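Local coordinates for protein ribonucleoside-diphosphate reductase (Pseudomonas aeruginosa, PDB 5IM3) that binds dATP at allosteric sites and probably reduces ribonucleoside diphosphates to their 2'-deoxy forms, the precursors for DNA synthesis, at residues E463-R468 with T483-P488; E252-A257 with P319-M324; F665-Y670 with G780-I785. All blocks are in the same frame, centred on the assembly; numbering follows the deposited sequence.

Contact 1: residues E463-R468 with T483-P488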
ATOM      1  N   GLU A 463      13.377  24.398  -0.773  1.00 48.07           N
ATOM      2  CA  GLU A 463      14.484  23.591  -1.278  1.00 49.79           C
ATOM      3  C   GLU A 463      15.420  23.177  -0.145  1.00 47.12           C
ATOM      4  O   GLU A 463      15.960  22.065  -0.161  1.00 47.39           O
ATOM      5  CB  GLU A 463      15.247  24.368  -2.357  1.00 52.28           C
ATOM      6  CG  GLU A 463      16.306  23.562  -3.104  1.00 53.79           C
ATOM      7  CD  GLU A 463      17.081  24.402  -4.114  1.00 57.55           C
ATOM      8  OE1 GLU A 463      16.940  25.646  -4.094  1.00 57.45           O
ATOM      9  OE2 GLU A 463      17.841  23.820  -4.921  1.00 57.61           O
ATOM     10  N   PHE A 464      15.601  24.048   0.853  1.00 39.56           N
ATOM     11  CA  PHE A 464      16.505  23.758   1.967  1.00 40.73           C
ATOM     12  C   PHE A 464      16.059  22.523   2.741  1.00 40.82           C
ATOM     13  O   PHE A 464      16.886  21.689   3.121  1.00 39.33           O
ATOM     14  CB  PHE A 464      16.570  24.976   2.893  1.00 39.96           C
ATOM     15  CG  PHE A 464      17.602  24.881   3.988  1.00 38.47           C
ATOM     16  CD1 PHE A 464      18.938  25.138   3.727  1.00 40.28           C
ATOM     17  CD2 PHE A 464      17.223  24.588   5.292  1.00 39.83           C
ATOM     18  CE1 PHE A 464      19.885  25.077   4.739  1.00 38.94           C
ATOM     19  CE2 PHE A 464      18.165  24.525   6.307  1.00 39.55           C
ATOM     20  CZ  PHE A 464      19.498  24.771   6.028  1.00 40.21           C
ATOM     21  N   LEU A 465      14.753  22.390   2.984  1.00 44.32           N
ATOM     22  CA  LEU A 465      14.253  21.278   3.784  1.00 46.01           C
ATOM     23  C   LEU A 465      14.533  19.927   3.142  1.00 46.59           C
ATOM     24  O   LEU A 465      14.532  18.913   3.847  1.00 48.43           O
ATOM     25  CB  LEU A 465      12.745  21.422   4.016  1.00 46.14           C
ATOM     26  CG  LEU A 465      12.254  22.724   4.648  1.00 46.73           C
ATOM     27  CD1 LEU A 465      10.746  22.684   4.819  1.00 49.29           C
ATOM     28  CD2 LEU A 465      12.923  22.983   5.977  1.00 45.68           C
ATOM     29  N   GLU A 466      14.776  19.885   1.834  1.00 44.06           N
ATOM     30  CA  GLU A 466      14.885  18.625   1.110  1.00 46.92           C
ATOM     31  C   GLU A 466      16.321  18.256   0.777  1.00 43.25           C
ATOM     32  O   GLU A 466      16.547  17.259   0.083  1.00 44.13           O
ATOM     33  CB  GLU A 466      14.063  18.681  -0.178  1.00 48.84           C
ATOM     34  CG  GLU A 466      12.606  19.034   0.032  1.00 50.92           C
ATOM     35  CD  GLU A 466      11.739  18.612  -1.139  1.00 56.61           C
ATOM     36  OE1 GLU A 466      10.500  18.582  -0.984  1.00 58.34           O
ATOM     37  OE2 GLU A 466      12.299  18.296  -2.212  1.00 59.18           O
ATOM     38  N   LEU A 467      17.296  19.025   1.263  1.00 40.38           N
ATOM     39  CA  LEU A 467      18.685  18.808   0.874  1.00 41.52           C
ATOM     40  C   LEU A 467      19.207  17.425   1.245  1.00 40.03           C
ATOM     41  O   LEU A 467      20.187  16.975   0.645  1.00 42.94           O
ATOM     42  CB  LEU A 467      19.573  19.880   1.510  1.00 43.07           C
ATOM     43  CG  LEU A 467      19.490  21.285   0.906  1.00 44.41           C
ATOM     44  CD1 LEU A 467      20.255  22.286   1.760  1.00 42.50           C
ATOM     45  CD2 LEU A 467      20.026  21.286  -0.520  1.00 43.98           C
ATOM     46  N   ARG A 468      18.589  16.736   2.206  1.00 40.61           N
ATOM     47  CA  ARG A 468      19.099  15.452   2.674  1.00 43.42           C
ATOM     48  C   ARG A 468      18.226  14.269   2.257  1.00 46.87           C
ATOM     49  O   ARG A 468      18.374  13.174   2.807  1.00 45.86           O
ATOM     50  CB  ARG A 468      19.269  15.480   4.193  1.00 43.22           C
ATOM     51  CG  ARG A 468      20.324  16.478   4.678  1.00 43.05           C
ATOM     52  CD  ARG A 468      21.731  16.081   4.243  1.00 43.53           C
ATOM     53  NE  ARG A 468      22.118  14.780   4.783  1.00 44.29           N
ATOM     54  CZ  ARG A 468      22.862  14.598   5.871  1.00 47.15           C
ATOM     55  NH1 ARG A 468      23.332  15.635   6.555  1.00 47.37           N
ATOM     56  NH2 ARG A 468      23.147  13.367   6.272  1.00 47.50           N
ATOM     57  N   THR A 483      22.026  20.412   8.141  1.00 35.54           N
ATOM     58  CA  THR A 483      21.141  21.551   7.976  1.00 35.91           C
ATOM     59  C   THR A 483      20.346  21.746   9.256  1.00 39.17           C
ATOM     60  O   THR A 483      20.072  20.785   9.984  1.00 39.94           O
ATOM     61  CB  THR A 483      20.170  21.350   6.797  1.00 36.88           C
ATOM     62  OG1 THR A 483      19.431  20.145   6.998  1.00 38.03           O
ATOM     63  CG2 THR A 483      20.915  21.261   5.469  1.00 36.31           C
ATOM     64  N   ALA A 484      19.969  22.997   9.528  1.00 38.01           N
ATOM     65  CA  ALA A 484      19.135  23.297  10.682  1.00 40.25           C
ATOM     66  C   ALA A 484      18.241  24.489  10.375  1.00 38.79           C
ATOM     67  O   ALA A 484      18.658  25.424   9.691  1.00 38.54           O
ATOM     68  CB  ALA A 484      19.974  23.585  11.929  1.00 38.90           C
ATOM     69  N   ASN A 485      17.014  24.444  10.893  1.00 42.62           N
ATOM     70  CA  ASN A 485      16.100  25.573  10.805  1.00 44.94           C
ATOM     71  C   ASN A 485      16.411  26.603  11.887  1.00 45.01           C
ATOM     72  O   ASN A 485      16.621  26.257  13.053  1.00 43.93           O
ATOM     73  CB  ASN A 485      14.651  25.106  10.954  1.00 45.51           C
ATOM     74  CG  ASN A 485      14.161  24.313   9.758  1.00 49.03           C
ATOM     75  OD1 ASN A 485      13.850  23.124   9.870  1.00 52.34           O
ATOM     76  ND2 ASN A 485      14.066  24.972   8.610  1.00 46.89           N
ATOM     77  N   TRP A 486      16.424  27.872  11.490  1.00 42.97           N
ATOM     78  CA  TRP A 486      16.568  29.011  12.398  1.00 44.10           C
ATOM     79  C   TRP A 486      15.188  29.670  12.480  1.00 44.39           C
ATOM     80  O   TRP A 486      14.832  30.506  11.651  1.00 45.57           O
ATOM     81  CB  TRP A 486      17.653  29.957  11.880  1.00 44.17           C
ATOM     82  CG  TRP A 486      18.118  31.010  12.841  1.00 44.96           C
ATOM     83  CD1 TRP A 486      18.076  32.361  12.655  1.00 45.28           C
ATOM     84  CD2 TRP A 486      18.716  30.801  14.127  1.00 42.55           C
ATOM     85  NE1 TRP A 486      18.607  33.007  13.746  1.00 46.44           N
ATOM     86  CE2 TRP A 486      19.007  32.072  14.664  1.00 45.51           C
ATOM     87  CE3 TRP A 486      19.032  29.666  14.876  1.00 44.30           C
ATOM     88  CZ2 TRP A 486      19.598  32.238  15.917  1.00 44.72           C
ATOM     89  CZ3 TRP A 486      19.617  29.832  16.125  1.00 43.66           C
ATOM     90  CH2 TRP A 486      19.891  31.108  16.631  1.00 43.89           C
ATOM     91  N   ILE A 487      14.406  29.279  13.481  1.00 44.07           N
ATOM     92  CA  ILE A 487      12.960  29.491  13.480  1.00 44.92           C
ATOM     93  C   ILE A 487      12.637  30.703  14.349  1.00 46.17           C
ATOM     94  O   ILE A 487      12.937  30.681  15.551  1.00 44.68           O
ATOM     95  CB  ILE A 487      12.208  28.251  13.981  1.00 43.81           C
ATOM     96  CG1 ILE A 487      12.644  27.010  13.199  1.00 42.02           C
ATOM     97  CG2 ILE A 487      10.698  28.464  13.842  1.00 42.89           C
ATOM     98  CD1 ILE A 487      12.133  25.710  13.790  1.00 42.33           C
ATOM     99  N   PRO A 488      12.018  31.750  13.805  1.00 47.24           N
ATOM    100  CA  PRO A 488      11.539  32.843  14.659  1.00 47.60           C
ATOM    101  C   PRO A 488      10.283  32.445  15.418  1.00 48.84           C
ATOM    102  O   PRO A 488       9.489  31.618  14.965  1.00 47.22           O
ATOM    103  CB  PRO A 488      11.247  33.977  13.667  1.00 48.96           C
ATOM    104  CG  PRO A 488      11.841  33.542  12.355  1.00 47.93           C
ATOM    105  CD  PRO A 488      11.844  32.057  12.376  1.00 47.48           C
TER
HETATM  106  O   HOH W   1      17.810  19.524   4.836  1.00 37.79           O
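F464 of the short helix 461-465 and T483 of strand 482-487 are the closest backbone pair, with CA atoms 7.9 Å apart, and no direct hydrogen bond joins the two segments. T483 and F464 carry most of the packing. The CG of F464 lies anti to the backbone N (chi1 -173°), and its side chain slides past that of T483 in the opposite direction. F464 CZ reaches T483 CB at 3.6 Å. F464 CE2 lies 3.5 Å from the carbonyl O of A484. T483 CG2 touches both F464 CZ and L467 CD1, the latter at 3.9 Å. L465 and N485 cross at about a right angle, with L465 CD2 3.5 Å from N485 ND2.

One water bridges the carbonyl O of F464, to which it can donate at 2.9 Å, and T483 OG1, hydrogen-bonded at 2.8 Å. The R468 guanidinium bonds through NH1 to M481 O. F464 and L467 also rest on L430 of helix 427-440, and A484 pairs through its backbone with A452 and L454. The contact packs the end of helix 461-465 and the turn after it against strand 482-487, within the beta-alpha-beta crossover 450-455, 461-465, 482-487 of the ribonucleotide reductase barrel.

Contact 2: residues E252-A257 with P319-M324; sequences ELYAKA and PQIFFM
Y254 reaches from helix 250-267 to the first turn of helix 319-330, where it meets P319, Q320 and I321. From CB, which points toward the other helix, a chi1 of -106° sets CG away from the usual staggered positions. Q320 and I321 meet the ring differently, one over a face and the other at the edge. Along one side, CD1 of Y254 comes within 3.9 Å of I321 CG1, and CE1 is close to the same atom. I321 CD1 lies at the ring edge, in its plane. Over the face, Q320 CB makes a CH-pi contact and stands 3.5 Å from Y254 CZ, while Q320 CG lies 3.8 Å from Y254 CE2. The Q320 amide plane stands nearly perpendicular to the ring.

At the tip, Y254 OH accepts a weak hydrogen bond from Q320 N, 3.3 Å long and fairly straight at 164°. P319 CD lies 3.5 Å from the same Y254 OH. D292 grips both side chains: OD2 bonds to Y254 OH and OD1 to Q320 NE2. One carboxylate thus holds the phenol and the amide in place together.

One turn on from Y254, A257 CB meets I321 CD1 at 3.9 Å, adding a small apolar patch that L236 of helix 219-239 extends. The two helical segments cross at -48°, with axes 10.6 Å apart. This is buried helix-helix packing in which a tyrosine spans the gap: its hydroxyl bonds D292 and weakly takes the N-H of Q320 in the first turn of helix 319-330 of the all-alpha domain.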
ATOM      1  N   GLU A 252      56.937   4.944  42.777  1.00 82.48           N
ATOM      2  CA  GLU A 252      58.236   5.591  42.681  1.00 88.34           C
ATOM      3  C   GLU A 252      58.697   5.800  41.243  1.00 86.33           C
ATOM      4  O   GLU A 252      59.617   6.593  41.015  1.00 88.93           O
ATOM      5  CB  GLU A 252      59.292   4.771  43.444  1.00 92.61           C
ATOM      6  CG  GLU A 252      59.016   4.621  44.945  1.00 98.25           C
ATOM      7  CD  GLU A 252      57.979   3.552  45.259  1.00100.43           C
ATOM      8  OE1 GLU A 252      57.755   2.664  44.408  1.00 99.91           O
ATOM      9  OE2 GLU A 252      57.392   3.597  46.362  1.00102.46           O
ATOM     10  N   LEU A 253      58.077   5.139  40.269  1.00 76.11           N
ATOM     11  CA  LEU A 253      58.535   5.220  38.888  1.00 74.31           C
ATOM     12  C   LEU A 253      57.836   6.305  38.083  1.00 69.29           C
ATOM     13  O   LEU A 253      58.396   6.771  37.083  1.00 68.39           O
ATOM     14  CB  LEU A 253      58.339   3.871  38.193  1.00 73.68           C
ATOM     15  CG  LEU A 253      59.286   2.780  38.697  1.00 75.76           C
ATOM     16  CD1 LEU A 253      58.811   1.407  38.271  1.00 75.28           C
ATOM     17  CD2 LEU A 253      60.690   3.031  38.182  1.00 77.91           C
ATOM     18  N   TYR A 254      56.635   6.720  38.485  1.00 66.17           N
ATOM     19  CA  TYR A 254      55.956   7.794  37.769  1.00 64.91           C
ATOM     20  C   TYR A 254      56.749   9.091  37.852  1.00 64.97           C
ATOM     21  O   TYR A 254      56.784   9.868  36.892  1.00 64.71           O
ATOM     22  CB  TYR A 254      54.547   7.992  38.329  1.00 65.11           C
ATOM     23  CG  TYR A 254      53.442   7.473  37.436  1.00 65.89           C
ATOM     24  CD1 TYR A 254      53.354   7.860  36.101  1.00 63.61           C
ATOM     25  CD2 TYR A 254      52.482   6.600  37.928  1.00 66.80           C
ATOM     26  CE1 TYR A 254      52.346   7.385  35.286  1.00 63.32           C
ATOM     27  CE2 TYR A 254      51.468   6.121  37.118  1.00 65.66           C
ATOM     28  CZ  TYR A 254      51.404   6.518  35.799  1.00 64.80           C
ATOM     29  OH  TYR A 254      50.396   6.047  34.987  1.00 64.78           O
ATOM     30  N   ALA A 255      57.399   9.337  38.991  1.00 64.92           N
ATOM     31  CA  ALA A 255      58.207  10.541  39.138  1.00 65.82           C
ATOM     32  C   ALA A 255      59.486  10.459  38.318  1.00 67.94           C
ATOM     33  O   ALA A 255      59.970  11.484  37.822  1.00 66.72           O
ATOM     34  CB  ALA A 255      58.536  10.773  40.612  1.00 67.13           C
ATOM     35  N   LYS A 256      60.052   9.260  38.168  1.00 76.72           N
ATOM     36  CA  LYS A 256      61.236   9.106  37.331  1.00 78.64           C
ATOM     37  C   LYS A 256      60.885   9.187  35.852  1.00 76.79           C
ATOM     38  O   LYS A 256      61.693   9.668  35.052  1.00 77.95           O
ATOM     39  CB  LYS A 256      61.929   7.777  37.639  1.00 81.32           C
ATOM     40  CG  LYS A 256      62.627   7.746  38.994  1.00 85.32           C
ATOM     41  CD  LYS A 256      64.066   8.237  38.898  1.00 88.10           C
ATOM     42  CE  LYS A 256      64.583   8.746  40.237  1.00 89.95           C
ATOM     43  NZ  LYS A 256      64.000  10.074  40.584  1.00 90.75           N
ATOM     44  N   ALA A 257      59.685   8.742  35.476  1.00 71.11           N
ATOM     45  CA  ALA A 257      59.314   8.684  34.067  1.00 68.56           C
ATOM     46  C   ALA A 257      58.906  10.044  33.514  1.00 66.84           C
ATOM     47  O   ALA A 257      59.135  10.316  32.329  1.00 65.39           O
ATOM     48  CB  ALA A 257      58.177   7.682  33.869  1.00 68.31           C
ATOM     49  N   PRO A 319      49.122   6.875  31.557  1.00 54.52           N
ATOM     50  CA  PRO A 319      47.868   7.619  31.787  1.00 53.74           C
ATOM     51  C   PRO A 319      48.011   8.817  32.713  1.00 53.81           C
ATOM     52  O   PRO A 319      47.514   9.902  32.387  1.00 52.38           O
ATOM     53  CB  PRO A 319      46.936   6.546  32.371  1.00 55.91           C
ATOM     54  CG  PRO A 319      47.476   5.258  31.866  1.00 57.77           C
ATOM     55  CD  PRO A 319      48.967   5.438  31.846  1.00 56.65           C
ATOM     56  N   GLN A 320      48.658   8.657  33.868  1.00 55.64           N
ATOM     57  CA  GLN A 320      48.783   9.787  34.785  1.00 56.76           C
ATOM     58  C   GLN A 320      49.698  10.865  34.224  1.00 55.23           C
ATOM     59  O   GLN A 320      49.527  12.047  34.541  1.00 54.57           O
ATOM     60  CB  GLN A 320      49.292   9.316  36.148  1.00 55.86           C
ATOM     61  CG  GLN A 320      48.378   8.317  36.836  1.00 57.33           C
ATOM     62  CD  GLN A 320      46.942   8.809  36.934  1.00 58.12           C
ATOM     63  OE1 GLN A 320      46.671   9.855  37.523  1.00 57.54           O
ATOM     64  NE2 GLN A 320      46.017   8.061  36.340  1.00 57.18           N
ATOM     65  N   ILE A 321      50.673  10.482  33.398  1.00 55.25           N
ATOM     66  CA  ILE A 321      51.509  11.477  32.739  1.00 54.90           C
ATOM     67  C   ILE A 321      50.726  12.171  31.634  1.00 53.07           C
ATOM     68  O   ILE A 321      50.934  13.360  31.369  1.00 52.24           O
ATOM     69  CB  ILE A 321      52.800  10.811  32.221  1.00 57.27           C
ATOM     70  CG1 ILE A 321      53.761  10.573  33.396  1.00 59.00           C
ATOM     71  CG2 ILE A 321      53.464  11.655  31.132  1.00 55.65           C
ATOM     72  CD1 ILE A 321      55.027   9.812  33.037  1.00 59.91           C
ATOM     73  N   PHE A 322      49.813  11.452  30.979  1.00 49.80           N
ATOM     74  CA  PHE A 322      48.912  12.087  30.024  1.00 50.90           C
ATOM     75  C   PHE A 322      48.114  13.201  30.690  1.00 49.84           C
ATOM     76  O   PHE A 322      48.080  14.335  30.200  1.00 49.20           O
ATOM     77  CB  PHE A 322      47.977  11.042  29.410  1.00 52.41           C
ATOM     78  CG  PHE A 322      46.790  11.631  28.694  1.00 49.47           C
ATOM     79  CD1 PHE A 322      46.929  12.201  27.439  1.00 49.67           C
ATOM     80  CD2 PHE A 322      45.536  11.607  29.279  1.00 50.15           C
ATOM     81  CE1 PHE A 322      45.835  12.740  26.781  1.00 48.87           C
ATOM     82  CE2 PHE A 322      44.438  12.141  28.627  1.00 47.99           C
ATOM     83  CZ  PHE A 322      44.587  12.707  27.377  1.00 48.16           C
ATOM     84  N   PHE A 323      47.471  12.896  31.820  1.00 52.52           N
ATOM     85  CA  PHE A 323      46.703  13.918  32.522  1.00 52.86           C
ATOM     86  C   PHE A 323      47.596  15.057  32.988  1.00 51.95           C
ATOM     87  O   PHE A 323      47.164  16.215  33.007  1.00 50.69           O
ATOM     88  CB  PHE A 323      45.963  13.302  33.713  1.00 52.97           C
ATOM     89  CG  PHE A 323      44.795  12.435  33.325  1.00 55.36           C
ATOM     90  CD1 PHE A 323      43.895  12.849  32.356  1.00 53.60           C
ATOM     91  CD2 PHE A 323      44.598  11.204  33.933  1.00 56.98           C
ATOM     92  CE1 PHE A 323      42.823  12.055  31.998  1.00 53.12           C
ATOM     93  CE2 PHE A 323      43.524  10.405  33.579  1.00 55.94           C
ATOM     94  CZ  PHE A 323      42.636  10.835  32.605  1.00 56.54           C
ATOM     95  N   MET A 324      48.840  14.751  33.356  1.00 49.36           N
ATOM     96  CA  MET A 324      49.756  15.796  33.796  1.00 53.34           C
ATOM     97  C   MET A 324      50.189  16.674  32.626  1.00 51.53           C
ATOM     98  O   MET A 324      50.370  17.886  32.791  1.00 52.64           O
ATOM     99  CB  MET A 324      50.968  15.168  34.491  1.00 54.26           C
ATOM    100  CG  MET A 324      51.973  16.168  35.049  1.00 56.59           C
ATOM    101  SD  MET A 324      51.271  17.282  36.287  1.00 58.90           S
ATOM    102  CE  MET A 324      51.099  16.170  37.682  1.00 58.79           C
TER

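Contact 3: residues F665-Y670 with G780-I785; sequences FQDALY and GVSQSI
S782 and D667 form the polar centre of this contact, where the loop 780-785 meets the first turn of helix 665-672. Two direct hydrogen bonds cross it. D667 N donates to S782 OG at 3.2 Å, with an angle of 158°. F665 N donates to S784 O in a weak bond of 3.3 Å. The hydroxyl is set by S782 chi1 of 55°, which puts OG between the backbone N and the carbonyl carbon.

Water adds a further link. One molecule accepts from Q666 N at 3.0 Å, is hydrogen-bonded to S782 OG at 2.8 Å, and lies 2.7 Å from Q783 O, to which it can donate.

Other close approaches follow. D667 OD1 lies 3.4 Å from S782 CB, and D667 OD2 sits as close to V781 CA. F665 CB rests 3.3 Å from S784 O, and I785 CG2 approaches the phenylalanine more loosely. The F665 ring continues to a cation-pi contact with R866. Q666 OE1 leads away as well, to T788 N.

The N-H groups of F665, Q666 and D667 all find acceptors here, the first weakly in S784 O, the second in the water and the third in S782 OG. The first turn of helix 665-672 thus meets acceptors in a loop far along the chain.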
ATOM      1  N   PHE A 665      24.539  12.142  33.746  1.00 52.92           N
ATOM      2  CA  PHE A 665      23.246  12.484  34.335  1.00 54.83           C
ATOM      3  C   PHE A 665      22.402  11.236  34.562  1.00 54.29           C
ATOM      4  O   PHE A 665      21.850  11.034  35.649  1.00 59.69           O
ATOM      5  CB  PHE A 665      22.508  13.475  33.436  1.00 53.30           C
ATOM      6  CG  PHE A 665      21.215  13.972  34.019  1.00 55.32           C
ATOM      7  CD1 PHE A 665      21.199  15.057  34.880  1.00 56.41           C
ATOM      8  CD2 PHE A 665      20.017  13.347  33.713  1.00 57.37           C
ATOM      9  CE1 PHE A 665      20.014  15.513  35.420  1.00 57.10           C
ATOM     10  CE2 PHE A 665      18.827  13.798  34.254  1.00 57.81           C
ATOM     11  CZ  PHE A 665      18.828  14.884  35.106  1.00 58.07           C
ATOM     12  N   GLN A 666      22.285  10.387  33.540  1.00 52.02           N
ATOM     13  CA  GLN A 666      21.507   9.162  33.688  1.00 55.04           C
ATOM     14  C   GLN A 666      22.074   8.293  34.801  1.00 55.32           C
ATOM     15  O   GLN A 666      21.323   7.742  35.615  1.00 56.79           O
ATOM     16  CB  GLN A 666      21.476   8.402  32.360  1.00 52.91           C
ATOM     17  CG  GLN A 666      20.877   6.999  32.428  1.00 58.49           C
ATOM     18  CD  GLN A 666      19.377   7.002  32.652  1.00 58.35           C
ATOM     19  OE1 GLN A 666      18.600   6.836  31.714  1.00 58.57           O
ATOM     20  NE2 GLN A 666      18.964   7.186  33.899  1.00 57.37           N
ATOM     21  N   ASP A 667      23.402   8.169  34.864  1.00 57.64           N
ATOM     22  CA  ASP A 667      24.023   7.391  35.928  1.00 55.59           C
ATOM     23  C   ASP A 667      23.812   8.042  37.290  1.00 57.01           C
ATOM     24  O   ASP A 667      23.684   7.341  38.298  1.00 59.80           O
ATOM     25  CB  ASP A 667      25.513   7.214  35.641  1.00 53.95           C
ATOM     26  CG  ASP A 667      25.773   6.306  34.451  1.00 54.25           C
ATOM     27  OD1 ASP A 667      24.794   5.854  33.820  1.00 54.44           O
ATOM     28  OD2 ASP A 667      26.956   6.052  34.140  1.00 51.82           O
ATOM     29  N   ALA A 668      23.767   9.374  37.342  1.00 57.79           N
ATOM     30  CA  ALA A 668      23.462  10.044  38.600  1.00 59.35           C
ATOM     31  C   ALA A 668      22.038   9.743  39.051  1.00 59.78           C
ATOM     32  O   ALA A 668      21.773   9.634  40.252  1.00 60.73           O
ATOM     33  CB  ALA A 668      23.676  11.551  38.463  1.00 55.95           C
ATOM     34  N   LEU A 669      21.104   9.618  38.101  1.00 59.26           N
ATOM     35  CA  LEU A 669      19.744   9.214  38.445  1.00 59.80           C
ATOM     36  C   LEU A 669      19.726   7.816  39.054  1.00 62.52           C
ATOM     37  O   LEU A 669      19.033   7.573  40.048  1.00 63.22           O
ATOM     38  CB  LEU A 669      18.846   9.261  37.206  1.00 58.28           C
ATOM     39  CG  LEU A 669      18.500  10.625  36.609  1.00 56.09           C
ATOM     40  CD1 LEU A 669      17.717  10.440  35.319  1.00 56.10           C
ATOM     41  CD2 LEU A 669      17.709  11.477  37.585  1.00 57.50           C
ATOM     42  N   TYR A 670      20.478   6.883  38.466  1.00 63.73           N
ATOM     43  CA  TYR A 670      20.551   5.533  39.016  1.00 65.23           C
ATOM     44  C   TYR A 670      20.964   5.561  40.482  1.00 68.44           C
ATOM     45  O   TYR A 670      20.361   4.885  41.324  1.00 72.03           O
ATOM     46  CB  TYR A 670      21.540   4.684  38.211  1.00 65.00           C
ATOM     47  CG  TYR A 670      21.125   4.368  36.787  1.00 62.13           C
ATOM     48  CD1 TYR A 670      19.785   4.279  36.425  1.00 61.23           C
ATOM     49  CD2 TYR A 670      22.083   4.144  35.804  1.00 60.11           C
ATOM     50  CE1 TYR A 670      19.412   3.983  35.125  1.00 60.12           C
ATOM     51  CE2 TYR A 670      21.721   3.852  34.503  1.00 59.61           C
ATOM     52  CZ  TYR A 670      20.385   3.769  34.168  1.00 60.51           C
ATOM     53  OH  TYR A 670      20.022   3.474  32.875  1.00 60.08           O
ATOM     54  N   GLY A 780      33.905   6.711  32.053  1.00 62.42           N
ATOM     55  CA  GLY A 780      33.068   5.572  32.388  1.00 61.74           C
ATOM     56  C   GLY A 780      31.670   5.911  32.855  1.00 60.67           C
ATOM     57  O   GLY A 780      31.123   5.208  33.715  1.00 61.96           O
ATOM     58  N   VAL A 781      31.061   6.961  32.302  1.00 51.02           N
ATOM     59  CA  VAL A 781      29.741   7.417  32.717  1.00 48.03           C
ATOM     60  C   VAL A 781      28.847   7.538  31.486  1.00 45.58           C
ATOM     61  O   VAL A 781      29.284   7.343  30.351  1.00 44.20           O
ATOM     62  CB  VAL A 781      29.803   8.757  33.482  1.00 50.30           C
ATOM     63  CG1 VAL A 781      30.639   8.604  34.756  1.00 51.68           C
ATOM     64  CG2 VAL A 781      30.369   9.864  32.591  1.00 47.55           C
ATOM     65  N   SER A 782      27.579   7.858  31.728  1.00 48.75           N
ATOM     66  CA  SER A 782      26.615   8.008  30.649  1.00 50.90           C
ATOM     67  C   SER A 782      26.836   9.322  29.900  1.00 48.97           C
ATOM     68  O   SER A 782      27.477  10.253  30.394  1.00 48.06           O
ATOM     69  CB  SER A 782      25.185   7.945  31.189  1.00 50.53           C
ATOM     70  OG  SER A 782      24.977   8.907  32.211  1.00 52.85           O
ATOM     71  N   GLN A 783      26.280   9.389  28.692  1.00 55.98           N
ATOM     72  CA  GLN A 783      26.484  10.540  27.818  1.00 55.82           C
ATOM     73  C   GLN A 783      25.666  11.738  28.290  1.00 54.04           C
ATOM     74  O   GLN A 783      24.445  11.643  28.435  1.00 55.18           O
ATOM     75  CB  GLN A 783      26.099  10.186  26.383  1.00 56.35           C
ATOM     76  CG  GLN A 783      26.736   8.916  25.849  1.00 61.75           C
ATOM     77  CD  GLN A 783      28.222   9.064  25.615  1.00 66.05           C
ATOM     78  OE1 GLN A 783      28.777  10.155  25.748  1.00 68.66           O
ATOM     79  NE2 GLN A 783      28.878   7.965  25.257  1.00 66.51           N
ATOM     80  N   SER A 784      26.349  12.864  28.513  1.00 49.04           N
ATOM     81  CA  SER A 784      25.741  14.153  28.847  1.00 49.83           C
ATOM     82  C   SER A 784      24.423  14.018  29.605  1.00 47.10           C
ATOM     83  O   SER A 784      24.424  13.665  30.789  1.00 47.47           O
ATOM     84  CB  SER A 784      25.545  14.982  27.573  1.00 46.20           C
ATOM     85  OG  SER A 784      24.783  14.278  26.614  1.00 49.08           O
ATOM     86  N   ILE A 785      23.302  14.312  28.944  1.00 44.87           N
ATOM     87  CA  ILE A 785      21.974  14.223  29.538  1.00 44.08           C
ATOM     88  C   ILE A 785      21.155  13.113  28.896  1.00 44.43           C
ATOM     89  O   ILE A 785      19.939  13.044  29.104  1.00 44.81           O
ATOM     90  CB  ILE A 785      21.230  15.567  29.450  1.00 44.87           C
ATOM     91  CG1 ILE A 785      21.278  16.112  28.017  1.00 43.80           C
ATOM     92  CG2 ILE A 785      21.820  16.565  30.432  1.00 46.74           C
ATOM     93  CD1 ILE A 785      20.521  17.411  27.818  1.00 45.46           C
TER
HETATM   94  O   HOH W   2      23.341  10.662  30.692  1.00 38.72           O

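In the fold
From the N terminus, contact 2 comes first. It closes a loop of 61 residues by bringing helix 319-330 back onto helix 250-267. Contact 1 follows and closes a 14-residue loop in one beta-alpha-beta unit. Contact 3 closes the longest loop, 109 residues, between helix 665-672 and the loop after helix 773-779. The three are in series; none nests or crosses. Contacts 1 and 2 lie on opposite sides of the chain's centre, with centres about 49 Å apart. Contact 3 is about 10 Å from contact 2 and about 17 Å from contact 1 by nearest atoms. Contacts 1 and 3 lie in the barrel domain; contact 2 joins helix 250-267 to the all-alpha domain.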